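Local atomic coordinates of proliferating cell nuclear antigen (Entamoeba histolytica, PDB entry 3P91), a protein that serves as a DNA sliding clamp that probably increases the processivity of DNA polymerase delta during replication. Residues A[50-55]-A[250-255]; A[133-138]-A[234-239]; A[138-143]-A[229-234]; A[170-175]-A[198-203]. All coordinates share one frame; numbering follows the deposited sequence.

Contact 1 (A[50-55]-A[250-255]); sequences VSLVSL and KFYLAP
Y252 meets both L52 and S54, and its side chain shows how an antiparallel pairing is reinforced above the backbone. Its CB lies 3.8 Å from L52 CB, the two residues projecting from the same face. CG is anti to the carbonyl carbon (chi1 -63°), and the ring beyond it turns its CD2-CE2 edge to the neighbouring strand: CD2 passes near CB and O of L52, and CE2 comes 4.0 Å from S54 CB, which sits at the ring edge and in its plane. At the tip, OH is 3.2 Å from a water that also bonds to S54 OG at 2.9 Å, so a polar bridge closes what began as an apolar contact. Beneath this, L52 and Y252 exchange two backbone hydrogen bonds, as do S54 and K250. Between these pairs, V53 and F251 form a non-hydrogen-bonded pair on the opposite face, their side chains side by side and pointing the same way, with V53 CG1 4.1 Å from F251 CE1; the F251 ring stacks in turn on F218. Nearer the strand end, V50 CG1 touches L253 CD1 at 3.8 Å, while S51 OG turns to a hydrogen bond with Q214. One partner comes from the N-terminal family region and the other from the C-terminal, the continuous sheet across two domains that is typical of a PCNA clamp subunit.

Contact 2 (A[133-138]-A[234-239]); sequences PELQSD and GQAPLI
Two torsions direct L135 at A236 and P237: chi1 of -73° sets CG anti to the carbonyl carbon, beside the backbone N, and chi2 of -38° then places CD1 against segment 234-239. That one methyl does most of the work. It lies 3.5 Å from A236 CB and 3.3 Å from P237 O, and it also meets the pyrrolidine ring, 3.9 Å from P237 CD. The second branch leads elsewhere, with CD2 making a looser approach of 4.4 Å to I239 CD1. Next to this leucine, the rings of P133 and P237 lie alongside with opposite headings, CG to CG at 3.6 Å. At the far end the character changes: D138 OD1 stands 3.6 Å from G234 N, a polar neighbourhood too long to count as a bond. The two segments thus meet mainly through aliphatic side chains, without paired amides between them. Segment 133-138 ends the connection between strands 114-121 and 139-144, the interdomain connecting loop of PCNA proteins. P133 and L135 also rest on Y252 of strand 247-253, while S137 touches S231 of strand 227-232. The loop therefore passes across the start of strand 238-244, which lies between those two strands in the sheet, before D138 leads into strand 139-144.

Contact 3 (A[138-143]-A[229-234]); sequences DAIITL and KLSLSG
Strands 139-143 and 229-232 run antiparallel at 163°, their axes 4.6 Å apart at closest, with A139 facing L232 and I141 facing L230 as hydrogen-bonded pairs. Where the pairing begins, L232 O takes two donors, D138 N at 2.7 Å and A139 N at 3.2 Å. Two residues opposite one make this a classic beta bulge, at the point where the loop enters the strand. In return L232 N reaches A139 O at 2.7 Å, nearly in line with the carbonyl (C=O...N 177°). Side chains then sort by face. On one, K229 lies against I140 and T142: its CG, anti to the backbone N (chi1 -160°), is 3.5 Å from I140 CG2 and 3.6 Å from T142 OG1, and CD stays close to the same isoleucine methyl. Alongside, I140 CG1 comes 3.8 Å from S231 OG. The other face is apolar and buried; there I141 CB sits opposite L230 CB, while its CD1 extends to L232 CD2 at 4.2 Å. L232 goes on to pack against I165 and C167 of strand 162-167, and I141 also touches C167.

Contact 4 (A[170-175]-A[198-203]); sequences NEVTLT and LQIEHN
V172 and I200 meet where the four-stranded sheet of the C-terminal half packs on the end of the long sheet that spans the subunit, the first contributing strand 171-177 and the second its outermost strand within the chain, 199-202. The case shows how an extended side chain can help join sheets that share no backbone pairing at that point. I200 carries its CG1 anti to the carbonyl carbon (chi1 -57°), and chi2 of 178° extends CD1 toward the start of strand 171-177. That methyl reaches V172 CG2 at 3.7 Å, the two side chains crossing obliquely, and it also lies 3.8 Å from E171 N and 3.9 Å from N170 C. Its neighbour CG1 is farther from the valine methyl, at 4.2 Å, so the approach is made chiefly by the tip. L198, two residues before I200, adds a looser approach to the valine methyl, CD2 to V172 CG2 at 4.3 Å. V172 thus receives both partners on one branch. Around them, V172 and I200 both touch C167 of strand 162-167, V172 and L198 both touch I141 of strand 139-144, and L198 continues to L187 of strand 181-188. In the backbone, V172 bonds to L187 and N170 to A189, in the four-stranded sheet. Although the site is near the surface, V172 itself is buried. Aliphatic side chains packed between two antiparallel sheets belong to the layered beta architecture of the DNA clamp fold.

How the contacts relate
From the N terminus, segment 50-55 comes first, and its partner 250-255 lies almost at the end of the modelled chain, so contact 1 closes the widest loop. The others nest within it and none cross: contact 2 holds contact 3, which holds contact 4. Contacts 2 and 3 share D138, where the connecting loop leads into a strand, and G234, in the turn between strands 227-232 and 238-244. Contacts 1 and 2 meet through L253 O and L238 N, and contacts 2 and 3 through I239 O and S231 N, both probable hydrogen bonds within the long sheet. Beyond contact 3, T142 and I140 pair with strand 199-202, from which contact 4 reaches across to the four-stranded sheet that holds strand 171-177.

Contact 1 (A[50-55]-A[250-255])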
loop_
_atom_site.group_PDB
_atom_site.type_symbol
_atom_site.label_atom_id
_atom_site.label_comp_id
_atom_site.label_asym_id
_atom_site.label_seq_id
_atom_site.Cartn_x
_atom_site.Cartn_y
_atom_site.Cartn_z
ATOM N N VAL A 50 19.746 11.365 23.327
ATOM C CA VAL A 50 19.909 12.699 22.775
ATOM C C VAL A 50 18.792 13.588 23.284
ATOM O O VAL A 50 18.944 14.804 23.388
ATOM C CB VAL A 50 19.869 12.655 21.231
ATOM C CG1 VAL A 50 19.310 13.940 20.673
ATOM C CG2 VAL A 50 21.249 12.372 20.667
ATOM N N SER A 51 17.668 12.966 23.612
ATOM C CA SER A 51 16.492 13.702 24.022
ATOM C C SER A 51 15.781 12.986 25.151
ATOM O O SER A 51 16.210 11.931 25.618
ATOM C CB SER A 51 15.536 13.861 22.845
ATOM O OG SER A 51 15.056 12.594 22.417
ATOM N N LEU A 52 14.667 13.565 25.571
ATOM C CA LEU A 52 13.945 13.085 26.727
ATOM C C LEU A 52 12.508 12.867 26.319
ATOM O O LEU A 52 11.935 13.683 25.597
ATOM C CB LEU A 52 14.010 14.140 27.833
ATOM C CG LEU A 52 14.235 13.771 29.297
ATOM C CD1 LEU A 52 12.931 13.423 30.015
ATOM C CD2 LEU A 52 15.255 12.649 29.412
ATOM N N VAL A 53 11.938 11.755 26.769
ATOM C CA VAL A 53 10.519 11.489 26.599
ATOM C C VAL A 53 9.844 11.542 27.961
ATOM O O VAL A 53 10.387 11.047 28.942
ATOM C CB VAL A 53 10.266 10.096 25.987
ATOM C CG1 VAL A 53 8.811 9.953 25.604
ATOM C CG2 VAL A 53 11.170 9.861 24.785
ATOM N N SER A 54 8.657 12.139 28.010
ATOM C CA SER A 54 7.893 12.257 29.243
ATOM C C SER A 54 6.416 11.962 29.019
ATOM O O SER A 54 5.703 12.783 28.454
ATOM C CB SER A 54 8.026 13.665 29.805
ATOM O OG SER A 54 7.139 13.862 30.888
ATOM N N LEU A 55 5.954 10.802 29.474
ATOM C CA LEU A 55 4.545 10.449 29.343
ATOM C C LEU A 55 3.833 10.391 30.678
ATOM O O LEU A 55 4.362 9.887 31.667
ATOM C CB LEU A 55 4.370 9.101 28.641
ATOM C CG LEU A 55 2.986 8.437 28.756
ATOM C CD1 LEU A 55 1.958 9.080 27.825
ATOM C CD2 LEU A 55 3.081 6.941 28.492
ATOM N N LYS A 250 5.289 14.422 26.094
ATOM C CA LYS A 250 6.209 15.520 25.837
ATOM C C LYS A 250 7.594 15.036 25.479
ATOM O O LYS A 250 8.062 14.023 26.001
ATOM C CB LYS A 250 6.312 16.446 27.041
ATOM C CG LYS A 250 5.068 17.223 27.334
ATOM C CD LYS A 250 5.236 17.893 28.660
ATOM C CE LYS A 250 4.032 18.708 29.046
ATOM N NZ LYS A 250 4.266 19.271 30.402
ATOM N N PHE A 251 8.240 15.776 24.584
ATOM C CA PHE A 251 9.618 15.515 24.217
ATOM C C PHE A 251 10.446 16.746 24.498
ATOM O O PHE A 251 9.965 17.865 24.333
ATOM C CB PHE A 251 9.715 15.193 22.742
ATOM C CG PHE A 251 8.893 14.035 22.331
ATOM C CD1 PHE A 251 9.428 12.766 22.324
ATOM C CD2 PHE A 251 7.586 14.210 21.941
ATOM C CE1 PHE A 251 8.673 11.686 21.934
ATOM C CE2 PHE A 251 6.827 13.139 21.549
ATOM C CZ PHE A 251 7.370 11.871 21.548
ATOM N N TYR A 252 11.691 16.529 24.912
ATOM C CA TYR A 252 12.614 17.616 25.204
ATOM C C TYR A 252 13.851 17.468 24.357
ATOM O O TYR A 252 14.541 16.450 24.435
ATOM C CB TYR A 252 13.012 17.599 26.674
ATOM C CG TYR A 252 11.865 17.835 27.620
ATOM C CD1 TYR A 252 11.681 19.073 28.208
ATOM C CD2 TYR A 252 10.961 16.818 27.923
ATOM C CE1 TYR A 252 10.642 19.300 29.075
ATOM C CE2 TYR A 252 9.907 17.037 28.793
ATOM C CZ TYR A 252 9.758 18.287 29.368
ATOM O OH TYR A 252 8.724 18.541 30.241
ATOM N N LEU A 253 14.131 18.486 23.550
ATOM C CA LEU A 253 15.265 18.442 22.644
ATOM C C LEU A 253 16.078 19.734 22.662
ATOM O O LEU A 253 15.553 20.827 22.433
ATOM C CB LEU A 253 14.802 18.120 21.224
ATOM C CG LEU A 253 15.932 17.960 20.209
ATOM C CD1 LEU A 253 16.798 16.749 20.533
ATOM C CD2 LEU A 253 15.376 17.867 18.795
ATOM N N ALA A 254 17.369 19.597 22.929
ATOM C CA ALA A 254 18.257 20.744 22.986
ATOM C C ALA A 254 18.630 21.242 21.586
ATOM O O ALA A 254 18.856 20.450 20.672
ATOM C CB ALA A 254 19.503 20.389 23.776
ATOM N N PRO A 255 18.698 22.565 21.412
ATOM C CA PRO A 255 19.082 23.119 20.111
ATOM C C PRO A 255 20.519 22.749 19.716
ATOM O O PRO A 255 21.328 22.391 20.573
ATOM C CB PRO A 255 18.929 24.626 20.318
ATOM C CG PRO A 255 18.993 24.815 21.781
ATOM C CD PRO A 255 18.382 23.616 22.390
HETATM O O HOH W 1 6.717 16.610 31.811
#

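Contact 2 (A[133-138]-A[234-239])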
loop_
_atom_site.group_PDB
_atom_site.type_symbol
_atom_site.label_atom_id
_atom_site.label_comp_id
_atom_site.label_asym_id
_atom_site.label_seq_id
_atom_site.Cartn_x
_atom_site.Cartn_y
_atom_site.Cartn_z
ATOM N N PRO A 133 14.426 19.166 32.089
ATOM C CA PRO A 133 15.206 20.390 32.229
ATOM C C PRO A 133 14.346 21.551 32.718
ATOM O O PRO A 133 13.117 21.459 32.696
ATOM C CB PRO A 133 15.693 20.651 30.802
ATOM C CG PRO A 133 14.689 19.994 29.937
ATOM C CD PRO A 133 14.231 18.786 30.679
ATOM N N GLU A 134 14.989 22.626 33.169
ATOM C CA GLU A 134 14.273 23.843 33.523
ATOM C C GLU A 134 14.229 24.735 32.297
ATOM O O GLU A 134 15.215 24.839 31.570
ATOM C CB GLU A 134 14.953 24.566 34.692
ATOM C CG GLU A 134 14.926 23.798 35.998
ATOM C CD GLU A 134 13.511 23.583 36.522
ATOM O OE1 GLU A 134 13.177 22.436 36.888
ATOM O OE2 GLU A 134 12.732 24.559 36.572
ATOM N N LEU A 135 13.078 25.363 32.074
ATOM C CA LEU A 135 12.853 26.185 30.892
ATOM C C LEU A 135 12.133 27.480 31.209
ATOM O O LEU A 135 11.335 27.566 32.143
ATOM C CB LEU A 135 11.977 25.450 29.868
ATOM C CG LEU A 135 12.481 24.287 29.019
ATOM C CD1 LEU A 135 13.910 24.527 28.587
ATOM C CD2 LEU A 135 12.358 22.975 29.761
ATOM N N GLN A 136 12.408 28.486 30.396
ATOM C CA GLN A 136 11.494 29.603 30.248
ATOM C C GLN A 136 11.528 29.983 28.791
ATOM O O GLN A 136 12.488 30.580 28.317
ATOM C CB GLN A 136 11.871 30.776 31.144
ATOM C CG GLN A 136 13.237 31.315 30.911
ATOM C CD GLN A 136 13.462 32.587 31.676
ATOM O OE1 GLN A 136 12.605 33.015 32.451
ATOM N NE2 GLN A 136 14.613 33.206 31.464
ATOM N N SER A 137 10.481 29.600 28.072
ATOM C CA SER A 137 10.485 29.696 26.615
ATOM C C SER A 137 10.194 31.105 26.117
ATOM O O SER A 137 9.529 31.886 26.795
ATOM C CB SER A 137 9.507 28.684 26.012
ATOM O OG SER A 137 8.213 28.828 26.562
ATOM N N ASP A 138 10.712 31.416 24.931
ATOM C CA ASP A 138 10.530 32.723 24.292
ATOM C C ASP A 138 9.215 32.797 23.528
ATOM O O ASP A 138 8.624 33.865 23.394
ATOM C CB ASP A 138 11.688 33.016 23.339
ATOM C CG ASP A 138 12.997 33.283 24.063
ATOM O OD1 ASP A 138 14.061 32.903 23.520
ATOM O OD2 ASP A 138 12.967 33.883 25.163
ATOM N N GLY A 234 15.838 29.898 22.529
ATOM C CA GLY A 234 17.039 30.002 21.716
ATOM C C GLY A 234 18.211 29.150 22.168
ATOM O O GLY A 234 19.008 28.698 21.344
ATOM N N GLN A 235 18.321 28.921 23.475
ATOM C CA GLN A 235 19.471 28.198 24.027
ATOM C C GLN A 235 19.113 26.924 24.787
ATOM O O GLN A 235 19.933 26.007 24.883
ATOM C CB GLN A 235 20.310 29.116 24.927
ATOM C CG GLN A 235 21.231 30.072 24.183
ATOM C CD GLN A 235 20.475 31.190 23.513
ATOM O OE1 GLN A 235 19.688 31.890 24.153
ATOM N NE2 GLN A 235 20.693 31.359 22.211
ATOM N N ALA A 236 17.898 26.881 25.330
ATOM C CA ALA A 236 17.421 25.752 26.132
ATOM C C ALA A 236 16.519 24.814 25.315
ATOM O O ALA A 236 15.936 25.232 24.314
ATOM C CB ALA A 236 16.685 26.267 27.378
ATOM N N PRO A 237 16.396 23.544 25.743
ATOM C CA PRO A 237 15.642 22.556 24.961
ATOM C C PRO A 237 14.210 22.952 24.613
ATOM O O PRO A 237 13.478 23.518 25.426
ATOM C CB PRO A 237 15.659 21.291 25.843
ATOM C CG PRO A 237 16.251 21.692 27.132
ATOM C CD PRO A 237 17.081 22.921 26.881
ATOM N N LEU A 238 13.839 22.652 23.377
ATOM C CA LEU A 238 12.475 22.798 22.915
ATOM C C LEU A 238 11.585 21.753 23.577
ATOM O O LEU A 238 12.052 20.686 23.962
ATOM C CB LEU A 238 12.442 22.612 21.397
ATOM C CG LEU A 238 11.101 22.351 20.713
ATOM C CD1 LEU A 238 10.358 23.633 20.417
ATOM C CD2 LEU A 238 11.333 21.553 19.463
ATOM N N ILE A 239 10.301 22.068 23.706
ATOM C CA ILE A 239 9.311 21.088 24.119
ATOM C C ILE A 239 8.313 20.869 22.996
ATOM O O ILE A 239 7.786 21.821 22.421
ATOM C CB ILE A 239 8.509 21.550 25.344
ATOM C CG1 ILE A 239 9.413 22.226 26.358
ATOM C CG2 ILE A 239 7.784 20.380 25.991
ATOM C CD1 ILE A 239 8.646 22.831 27.480
#

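Contact 3 (A[138-143]-A[229-234])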
loop_
_atom_site.group_PDB
_atom_site.type_symbol
_atom_site.label_atom_id
_atom_site.label_comp_id
_atom_site.label_asym_id
_atom_site.label_seq_id
_atom_site.Cartn_x
_atom_site.Cartn_y
_atom_site.Cartn_z
ATOM N N ASP A 138 10.712 31.416 24.931
ATOM C CA ASP A 138 10.530 32.723 24.292
ATOM C C ASP A 138 9.215 32.797 23.528
ATOM O O ASP A 138 8.624 33.865 23.394
ATOM C CB ASP A 138 11.688 33.016 23.339
ATOM C CG ASP A 138 12.997 33.283 24.063
ATOM O OD1 ASP A 138 14.061 32.903 23.520
ATOM O OD2 ASP A 138 12.967 33.883 25.163
ATOM N N ALA A 139 8.767 31.654 23.020
ATOM C CA ALA A 139 7.507 31.577 22.296
ATOM C C ALA A 139 6.911 30.185 22.391
ATOM O O ALA A 139 7.635 29.191 22.440
ATOM C CB ALA A 139 7.703 31.967 20.842
ATOM N N ILE A 140 5.585 30.122 22.419
ATOM C CA ILE A 140 4.873 28.854 22.472
ATOM C C ILE A 140 3.938 28.743 21.282
ATOM O O ILE A 140 2.984 29.503 21.151
ATOM C CB ILE A 140 4.064 28.705 23.770
ATOM C CG1 ILE A 140 4.998 28.697 24.977
ATOM C CG2 ILE A 140 3.257 27.437 23.737
ATOM C CD1 ILE A 140 4.277 28.803 26.284
ATOM N N ILE A 141 4.218 27.780 20.416
ATOM C CA ILE A 141 3.479 27.646 19.179
ATOM C C ILE A 141 2.514 26.483 19.210
ATOM O O ILE A 141 2.864 25.385 19.620
ATOM C CB ILE A 141 4.432 27.438 18.020
ATOM C CG1 ILE A 141 5.388 28.625 17.927
ATOM C CG2 ILE A 141 3.655 27.263 16.745
ATOM C CD1 ILE A 141 6.585 28.364 17.081
ATOM N N THR A 142 1.293 26.738 18.768
ATOM C CA THR A 142 0.278 25.704 18.682
ATOM C C THR A 142 -0.216 25.630 17.249
ATOM O O THR A 142 -0.467 26.651 16.616
ATOM C CB THR A 142 -0.900 25.987 19.614
ATOM O OG1 THR A 142 -0.448 25.972 20.975
ATOM C CG2 THR A 142 -1.984 24.945 19.419
ATOM N N LEU A 143 -0.358 24.411 16.749
ATOM C CA LEU A 143 -0.559 24.194 15.341
ATOM C C LEU A 143 -1.113 22.800 15.161
ATOM O O LEU A 143 -0.835 21.926 15.969
ATOM C CB LEU A 143 0.790 24.315 14.649
ATOM C CG LEU A 143 0.989 23.454 13.411
ATOM C CD1 LEU A 143 0.090 23.910 12.256
ATOM C CD2 LEU A 143 2.442 23.493 13.006
ATOM N N LYS A 229 2.003 21.291 20.480
ATOM C CA LYS A 229 2.526 22.504 21.086
ATOM C C LYS A 229 4.044 22.488 21.212
ATOM O O LYS A 229 4.618 21.642 21.894
ATOM C CB LYS A 229 1.885 22.773 22.444
ATOM C CG LYS A 229 2.032 24.218 22.881
ATOM C CD LYS A 229 1.452 24.451 24.247
ATOM C CE LYS A 229 2.349 23.873 25.312
ATOM N NZ LYS A 229 1.940 24.330 26.666
ATOM N N LEU A 230 4.684 23.443 20.545
ATOM C CA LEU A 230 6.123 23.581 20.594
ATOM C C LEU A 230 6.482 24.785 21.446
ATOM O O LEU A 230 6.138 25.920 21.114
ATOM C CB LEU A 230 6.683 23.785 19.194
ATOM C CG LEU A 230 6.358 22.803 18.068
ATOM C CD1 LEU A 230 4.866 22.729 17.797
ATOM C CD2 LEU A 230 7.091 23.236 16.809
ATOM N N SER A 231 7.180 24.536 22.543
ATOM C CA SER A 231 7.675 25.605 23.386
ATOM C C SER A 231 9.118 25.883 23.021
ATOM O O SER A 231 9.990 25.037 23.204
ATOM C CB SER A 231 7.555 25.218 24.847
ATOM O OG SER A 231 6.195 25.104 25.206
ATOM N N LEU A 232 9.361 27.088 22.520
ATOM C CA LEU A 232 10.604 27.424 21.834
ATOM C C LEU A 232 11.517 28.382 22.615
ATOM O O LEU A 232 11.082 29.437 23.068
ATOM C CB LEU A 232 10.255 28.024 20.470
ATOM C CG LEU A 232 11.339 28.228 19.411
ATOM C CD1 LEU A 232 12.134 26.953 19.227
ATOM C CD2 LEU A 232 10.695 28.654 18.103
ATOM N N SER A 233 12.786 27.999 22.757
ATOM C CA SER A 233 13.809 28.841 23.373
ATOM C C SER A 233 15.084 28.803 22.527
ATOM O O SER A 233 15.386 27.788 21.901
ATOM C CB SER A 233 14.136 28.349 24.779
ATOM O OG SER A 233 12.965 28.096 25.526
ATOM N N GLY A 234 15.838 29.898 22.529
ATOM C CA GLY A 234 17.039 30.002 21.716
ATOM C C GLY A 234 18.211 29.150 22.168
ATOM O O GLY A 234 19.008 28.698 21.344
#

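Contact 4 (A[170-175]-A[198-203])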
loop_
_atom_site.group_PDB
_atom_site.type_symbol
_atom_site.label_atom_id
_atom_site.label_comp_id
_atom_site.label_asym_id
_atom_site.label_seq_id
_atom_site.Cartn_x
_atom_site.Cartn_y
_atom_site.Cartn_z
ATOM N N ASN A 170 3.978 37.355 14.501
ATOM C CA ASN A 170 2.861 36.875 13.672
ATOM C C ASN A 170 3.158 35.687 12.766
ATOM O O ASN A 170 2.265 35.186 12.092
ATOM C CB ASN A 170 2.332 38.002 12.789
ATOM C CG ASN A 170 1.797 39.166 13.587
ATOM O OD1 ASN A 170 0.967 38.997 14.484
ATOM N ND2 ASN A 170 2.274 40.361 13.266
ATOM N N GLU A 171 4.409 35.253 12.731
ATOM C CA GLU A 171 4.811 34.224 11.794
ATOM C C GLU A 171 5.792 33.235 12.377
ATOM O O GLU A 171 6.653 33.586 13.176
ATOM C CB GLU A 171 5.433 34.852 10.548
ATOM C CG GLU A 171 4.441 35.297 9.482
ATOM C CD GLU A 171 5.128 36.003 8.322
ATOM O OE1 GLU A 171 4.417 36.518 7.433
ATOM O OE2 GLU A 171 6.379 36.045 8.307
ATOM N N VAL A 172 5.648 31.989 11.947
ATOM C CA VAL A 172 6.606 30.940 12.247
ATOM C C VAL A 172 7.303 30.559 10.957
ATOM O O VAL A 172 6.693 30.562 9.894
ATOM C CB VAL A 172 5.923 29.689 12.795
ATOM C CG1 VAL A 172 6.946 28.583 12.981
ATOM C CG2 VAL A 172 5.208 30.001 14.097
ATOM N N THR A 173 8.578 30.222 11.056
ATOM C CA THR A 173 9.378 29.952 9.883
ATOM C C THR A 173 10.156 28.669 10.090
ATOM O O THR A 173 10.748 28.460 11.143
ATOM C CB THR A 173 10.341 31.106 9.612
ATOM O OG1 THR A 173 9.587 32.307 9.406
ATOM C CG2 THR A 173 11.178 30.825 8.379
ATOM N N LEU A 174 10.126 27.800 9.087
ATOM C CA LEU A 174 10.744 26.492 9.205
ATOM C C LEU A 174 11.652 26.281 8.032
ATOM O O LEU A 174 11.218 26.335 6.887
ATOM C CB LEU A 174 9.688 25.396 9.244
ATOM C CG LEU A 174 8.650 25.528 10.355
ATOM C CD1 LEU A 174 7.321 25.951 9.767
ATOM C CD2 LEU A 174 8.502 24.237 11.101
ATOM N N THR A 175 12.916 26.029 8.322
ATOM C CA THR A 175 13.927 25.981 7.287
ATOM C C THR A 175 14.785 24.721 7.356
ATOM O O THR A 175 15.197 24.294 8.431
ATOM C CB THR A 175 14.821 27.226 7.374
ATOM O OG1 THR A 175 14.093 28.359 6.889
ATOM C CG2 THR A 175 16.074 27.054 6.542
ATOM N N LEU A 198 -3.264 27.984 13.486
ATOM C CA LEU A 198 -2.009 28.288 14.186
ATOM C C LEU A 198 -2.125 29.384 15.256
ATOM O O LEU A 198 -2.624 30.474 14.986
ATOM C CB LEU A 198 -0.928 28.689 13.174
ATOM C CG LEU A 198 0.406 29.197 13.736
ATOM C CD1 LEU A 198 1.336 28.040 14.057
ATOM C CD2 LEU A 198 1.081 30.156 12.774
ATOM N N GLN A 199 -1.636 29.097 16.460
ATOM C CA GLN A 199 -1.630 30.078 17.546
ATOM C C GLN A 199 -0.206 30.365 17.975
ATOM O O GLN A 199 0.606 29.453 18.086
ATOM C CB GLN A 199 -2.407 29.566 18.759
ATOM C CG GLN A 199 -3.745 28.913 18.437
ATOM C CD GLN A 199 -4.791 29.907 17.972
ATOM O OE1 GLN A 199 -4.740 31.092 18.320
ATOM N NE2 GLN A 199 -5.752 29.429 17.178
ATOM N N ILE A 200 0.097 31.634 18.211
ATOM C CA ILE A 200 1.395 32.007 18.750
ATOM C C ILE A 200 1.240 32.817 20.034
ATOM O O ILE A 200 0.592 33.868 20.046
ATOM C CB ILE A 200 2.228 32.828 17.754
ATOM C CG1 ILE A 200 2.419 32.066 16.443
ATOM C CG2 ILE A 200 3.578 33.173 18.357
ATOM C CD1 ILE A 200 3.196 32.848 15.387
ATOM N N GLU A 201 1.817 32.297 21.116
ATOM C CA GLU A 201 1.974 33.041 22.356
ATOM C C GLU A 201 3.408 33.537 22.368
ATOM O O GLU A 201 4.343 32.763 22.567
ATOM C CB GLU A 201 1.715 32.143 23.564
ATOM N N HIS A 202 3.582 34.830 22.130
ATOM C CA HIS A 202 4.906 35.374 21.886
ATOM C C HIS A 202 5.287 36.423 22.919
ATOM O O HIS A 202 4.463 37.238 23.346
ATOM C CB HIS A 202 4.964 35.957 20.472
ATOM C CG HIS A 202 6.248 36.657 20.140
ATOM N ND1 HIS A 202 6.514 37.952 20.531
ATOM C CD2 HIS A 202 7.321 36.256 19.415
ATOM C CE1 HIS A 202 7.704 38.311 20.081
ATOM N NE2 HIS A 202 8.213 37.301 19.398
ATOM N N ASN A 203 6.544 36.379 23.333
ATOM C CA ASN A 203 7.093 37.449 24.137
ATOM C C ASN A 203 8.507 37.830 23.692
ATOM O O ASN A 203 8.963 38.935 23.970
ATOM C CB ASN A 203 7.023 37.102 25.625
ATOM C CG ASN A 203 7.578 35.735 25.925
ATOM O OD1 ASN A 203 8.647 35.374 25.434
ATOM N ND2 ASN A 203 6.849 34.956 26.720
#